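Local coordinates for chorismate synthase (PDB 1Q1L) that catalyses the anti-1,4-elimination of phosphate from 5-enolpyruvylshikimate-3-phosphate to give chorismate, using reduced FMN as cofactor, at the interface of chains A and B and the interface of chains A and C. Numbering follows the deposited sequence. Chains: chain A/B/C, Chorismate synthase.

Chorismate synthase is a homotetramer, and contacts 1 and 2 belong to two different two-fold interfaces of chain A. The centres of their C-alpha atoms lie about 26 Å apart. They share no residue and no secondary-structure element. Contact 1 joins A to B through the 3-10 helix 248-250, the helices 252-261 and the helix 142-157. Contact 2 joins A to C through strands 10-14, 21-27 and 80-85. Contact 1 combines tryptophan packing with a water bridge; contact 2 is mainly aliphatic. Because each chain uses both surfaces, the two interfaces are likely to join the four subunits of the tetramer.

Contact 1: the interface of chains A and B. Residues chain A 248, 251, 253-254; chain B 145, 258-259, 262.
The 3-10 helix 248-250, the following A:Arg251 and the start of helix 252-261 of chain A meet helices 142-157 and 252-261 of chain B and B:Ser262 just beyond the latter. This is a subunit interface of the chorismate synthase family tetramer. Chain B hides 63 Å² of A:Trp248. With chi1 at 73°, CG is tucked over its own backbone, and the benzo ring of the indole reaches helix 252-261 of chain B, with CZ3 3.8 Å from B:Ala259 CA. The A:Trp248 CB methylene lies over one face of the B:Arg145 guanidinium, near its rim, 3.6 Å from CZ. That guanidinium grips B:Ser262 end-on. NH1 donates to the hydroxyl OG at 3.0 Å, and NH2 donates to the carbonyl O from above the carbonyl plane. The hydroxyl in turn donates to B:Ala259 O at 2.6 Å, which is likely to hold its rotation. An alanine in place of B:Arg145 would probably leave the B:Ser262 carbonyl and hydroxyl without these donors and uncover the A:Trp248 methylene. A:Arg251 NE lies 4.1 Å from B:Arg145 NH2, and the two guanidinium planes are 59° apart. A:Asp253 OD2 makes a long salt bridge of 3.9 Å to A:Arg251 NH1, which may offset that arginine's charge. A water 3.0 Å from B:Gln258 OE1, the side-chain amide oxygen, links the chains by also binding A:Trp248 O and A:Arg251 O. Beside it, B:Gln258 CG packs on A:Gly254 CA at 3.9 Å.

Contact 2: the interface of chains A and C. Residues chain A 11-14, 23-25; chain C 12, 25, 81.
Strands 10-14 and 21-27 of chain A face the same two strands of chain C, with C:Ala81 of strand 80-85 at one end. The patch is part of a two-fold interface of the chorismate synthase tetramer, a protein with a beta-alpha-beta sandwich topology.

Aliphatic contacts dominate. A:Ile25 and C:Ile25 lie alongside one another, pointing opposite ways. The A:Ile25 CG1 methylene touches the C:Ile25 CD1 methyl at 3.9 Å, and the reverse pair is equally near. On each isoleucine CG1 lies beside the backbone N and the chain then runs straight on (chi2 -180° in A:Ile25), which carries CD1 across to the other subunit. The branch methyls serve the leucines. C:Ile25 CG2 meets A:Leu12 CB at 4.0 Å, and A:Ile25 CG2 meets C:Leu12 CD1. The two leucines cross at an angle, with A:Leu12 CD1 against C:Leu12 CG. Leucine and isoleucine thus interlock in a small core, and chain A hides 83 Å² of C:Ile25.

Small residues close one end. C:Ala81 CB packs on A:Thr23 CB at 4.0 Å, and the threonine hydroxyl OG1 is also near this methyl. A:Ala14 CB comes up to the same alanine methyl. The short side chains may allow the strands a close approach here.

Methyl groups also rest on backbone carbonyl oxygens. These are van der Waals contacts. A:Leu12 CD1 approaches C:Ile25 O, and C:Leu12 CD1 approaches A:Ile25 O. A:Ile25 CD1 lies 3.6 Å from C:Leu12 O, and its twin C:Ile25 CD1 lies 3.5 Å from A:Leu12 O.

Contact 1: the interface of chains A and B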
loop_
_atom_site.group_PDB
_atom_site.type_symbol
_atom_site.label_atom_id
_atom_site.label_comp_id
_atom_site.label_asym_id
_atom_site.label_seq_id
_atom_site.Cartn_x
_atom_site.Cartn_y
_atom_site.Cartn_z
ATOM N N TRP A 248 5.524 -9.723 -9.779
ATOM C CA TRP A 248 4.274 -10.461 -9.917
ATOM C C TRP A 248 3.017 -9.612 -9.764
ATOM O O TRP A 248 2.070 -9.767 -10.539
ATOM C CB TRP A 248 4.225 -11.631 -8.920
ATOM C CG TRP A 248 4.001 -11.206 -7.502
ATOM C CD1 TRP A 248 4.919 -10.653 -6.656
ATOM C CD2 TRP A 248 2.757 -11.221 -6.791
ATOM N NE1 TRP A 248 4.323 -10.318 -5.464
ATOM C CE2 TRP A 248 2.996 -10.655 -5.519
ATOM C CE3 TRP A 248 1.462 -11.656 -7.106
ATOM C CZ2 TRP A 248 1.988 -10.508 -4.560
ATOM C CZ3 TRP A 248 0.458 -11.512 -6.153
ATOM C CH2 TRP A 248 0.730 -10.942 -4.892
ATOM N N ARG A 251 1.792 -7.294 -12.933
ATOM C CA ARG A 251 1.263 -7.883 -14.155
ATOM C C ARG A 251 -0.201 -7.509 -14.345
ATOM O O ARG A 251 -1.025 -7.721 -13.450
ATOM C CB ARG A 251 1.442 -9.395 -14.104
ATOM C CG ARG A 251 2.901 -9.800 -14.259
ATOM C CD ARG A 251 3.120 -11.290 -14.050
ATOM N NE ARG A 251 4.253 -11.755 -14.839
ATOM C CZ ARG A 251 4.146 -12.291 -16.050
ATOM N NH1 ARG A 251 2.951 -12.443 -16.607
ATOM N NH2 ARG A 251 5.235 -12.653 -16.713
ATOM N N ASP A 253 -2.584 -8.823 -16.118
ATOM C CA ASP A 253 -3.537 -9.933 -16.062
ATOM C C ASP A 253 -3.946 -10.238 -14.627
ATOM O O ASP A 253 -5.126 -10.429 -14.330
ATOM C CB ASP A 253 -2.935 -11.179 -16.714
ATOM C CG ASP A 253 -1.447 -11.313 -16.444
ATOM O OD1 ASP A 253 -1.043 -11.323 -15.259
ATOM O OD2 ASP A 253 -0.676 -11.406 -17.420
ATOM N N GLY A 254 -2.965 -10.278 -13.734
ATOM C CA GLY A 254 -3.266 -10.538 -12.341
ATOM C C GLY A 254 -4.190 -9.467 -11.802
ATOM O O GLY A 254 -5.169 -9.776 -11.125
ATOM N N ARG B 145 9.946 -17.128 -6.507
ATOM C CA ARG B 145 8.589 -17.181 -5.981
ATOM C C ARG B 145 8.404 -18.452 -5.163
ATOM O O ARG B 145 7.817 -18.437 -4.083
ATOM C CB ARG B 145 7.571 -17.210 -7.112
ATOM C CG ARG B 145 7.487 -15.978 -7.970
ATOM C CD ARG B 145 6.164 -16.015 -8.709
ATOM N NE ARG B 145 6.146 -15.180 -9.902
ATOM C CZ ARG B 145 5.032 -14.781 -10.500
ATOM N NH1 ARG B 145 3.854 -15.142 -10.003
ATOM N NH2 ARG B 145 5.093 -14.022 -11.586
ATOM N N GLN B 258 -5.417 -13.050 -8.461
ATOM C CA GLN B 258 -4.265 -12.275 -8.904
ATOM C C GLN B 258 -2.985 -13.096 -8.818
ATOM O O GLN B 258 -2.222 -13.187 -9.781
ATOM C CB GLN B 258 -4.065 -11.014 -8.058
ATOM C CG GLN B 258 -2.799 -10.280 -8.489
ATOM C CD GLN B 258 -2.613 -8.933 -7.832
ATOM O OE1 GLN B 258 -1.979 -8.044 -8.401
ATOM N NE2 GLN B 258 -3.149 -8.773 -6.630
ATOM N N ALA B 259 -2.748 -13.675 -7.648
ATOM C CA ALA B 259 -1.552 -14.472 -7.421
ATOM C C ALA B 259 -1.383 -15.556 -8.483
ATOM O O ALA B 259 -0.300 -15.734 -9.039
ATOM C CB ALA B 259 -1.604 -15.096 -6.036
ATOM N N SER B 262 -0.945 -14.212 -12.072
ATOM C CA SER B 262 0.312 -13.482 -12.212
ATOM C C SER B 262 1.410 -14.422 -12.677
ATOM O O SER B 262 2.482 -13.981 -13.082
ATOM C CB SER B 262 0.730 -12.832 -10.889
ATOM O OG SER B 262 1.130 -13.806 -9.943
HETATM O O HOH W 1 -0.448 -8.989 -10.864
#

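Contact 2: the interface of chains A and C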
loop_
_atom_site.group_PDB
_atom_site.type_symbol
_atom_site.label_atom_id
_atom_site.label_comp_id
_atom_site.label_asym_id
_atom_site.label_seq_id
_atom_site.Cartn_x
_atom_site.Cartn_y
_atom_site.Cartn_z
ATOM N N PHE A 11 -9.427 4.343 -3.729
ATOM C CA PHE A 11 -10.832 4.564 -3.490
ATOM C C PHE A 11 -11.333 3.641 -2.406
ATOM O O PHE A 11 -10.747 2.595 -2.143
ATOM C CB PHE A 11 -11.644 4.420 -4.798
ATOM C CG PHE A 11 -11.961 2.997 -5.199
ATOM C CD1 PHE A 11 -13.067 2.342 -4.673
ATOM C CD2 PHE A 11 -11.180 2.335 -6.142
ATOM C CE1 PHE A 11 -13.397 1.045 -5.080
ATOM C CE2 PHE A 11 -11.498 1.039 -6.558
ATOM C CZ PHE A 11 -12.611 0.393 -6.028
ATOM N N LEU A 12 -12.389 4.073 -1.733
ATOM C CA LEU A 12 -13.014 3.281 -0.692
ATOM C C LEU A 12 -14.503 3.439 -0.890
ATOM O O LEU A 12 -14.953 4.489 -1.349
ATOM C CB LEU A 12 -12.636 3.790 0.698
ATOM C CG LEU A 12 -11.214 3.510 1.174
ATOM C CD1 LEU A 12 -10.991 4.200 2.519
ATOM C CD2 LEU A 12 -10.996 1.994 1.284
ATOM N N THR A 13 -15.257 2.390 -0.581
ATOM C CA THR A 13 -16.711 2.443 -0.685
ATOM C C THR A 13 -17.242 1.992 0.666
ATOM O O THR A 13 -16.529 1.334 1.429
ATOM C CB THR A 13 -17.268 1.488 -1.767
ATOM O OG1 THR A 13 -17.060 0.130 -1.361
ATOM C CG2 THR A 13 -16.585 1.730 -3.100
ATOM N N ALA A 14 -18.492 2.342 0.956
ATOM C CA ALA A 14 -19.116 1.976 2.221
ATOM C C ALA A 14 -20.628 2.053 2.095
ATOM O O ALA A 14 -21.148 2.651 1.153
ATOM C CB ALA A 14 -18.646 2.916 3.330
ATOM N N THR A 23 -21.607 5.154 0.071
ATOM C CA THR A 23 -20.656 6.248 -0.056
ATOM C C THR A 23 -19.354 5.764 -0.682
ATOM O O THR A 23 -18.904 4.651 -0.424
ATOM C CB THR A 23 -20.340 6.875 1.319
ATOM O OG1 THR A 23 -21.564 7.198 1.985
ATOM C CG2 THR A 23 -19.529 8.161 1.154
ATOM N N ALA A 24 -18.753 6.611 -1.508
ATOM C CA ALA A 24 -17.495 6.275 -2.153
ATOM C C ALA A 24 -16.636 7.511 -2.272
ATOM O O ALA A 24 -17.144 8.611 -2.487
ATOM C CB ALA A 24 -17.745 5.697 -3.543
ATOM N N ILE A 25 -15.333 7.319 -2.106
ATOM C CA ILE A 25 -14.372 8.396 -2.256
ATOM C C ILE A 25 -13.300 7.855 -3.185
ATOM O O ILE A 25 -12.700 6.811 -2.916
ATOM C CB ILE A 25 -13.717 8.814 -0.913
ATOM C CG1 ILE A 25 -14.775 9.413 0.024
ATOM C CG2 ILE A 25 -12.625 9.843 -1.181
ATOM C CD1 ILE A 25 -14.246 9.870 1.381
ATOM N N LEU C 12 -10.032 7.783 4.159
ATOM C CA LEU C 12 -9.878 8.842 3.176
ATOM C C LEU C 12 -10.850 9.940 3.562
ATOM O O LEU C 12 -11.935 9.654 4.084
ATOM C CB LEU C 12 -10.236 8.353 1.766
ATOM C CG LEU C 12 -9.272 7.442 1.007
ATOM C CD1 LEU C 12 -9.929 7.017 -0.312
ATOM C CD2 LEU C 12 -7.950 8.179 0.750
ATOM N N ILE C 25 -14.241 8.174 5.112
ATOM C CA ILE C 25 -14.538 6.750 5.191
ATOM C C ILE C 25 -13.394 6.110 5.960
ATOM O O ILE C 25 -12.230 6.296 5.605
ATOM C CB ILE C 25 -14.620 6.093 3.794
ATOM C CG1 ILE C 25 -15.790 6.685 3.005
ATOM C CG2 ILE C 25 -14.811 4.579 3.940
ATOM C CD1 ILE C 25 -15.953 6.078 1.616
ATOM N N ALA C 81 -18.720 5.512 7.290
ATOM C CA ALA C 81 -18.751 6.732 6.489
ATOM C C ALA C 81 -19.338 7.875 7.308
ATOM O O ALA C 81 -20.359 7.709 7.983
ATOM C CB ALA C 81 -19.587 6.515 5.236
#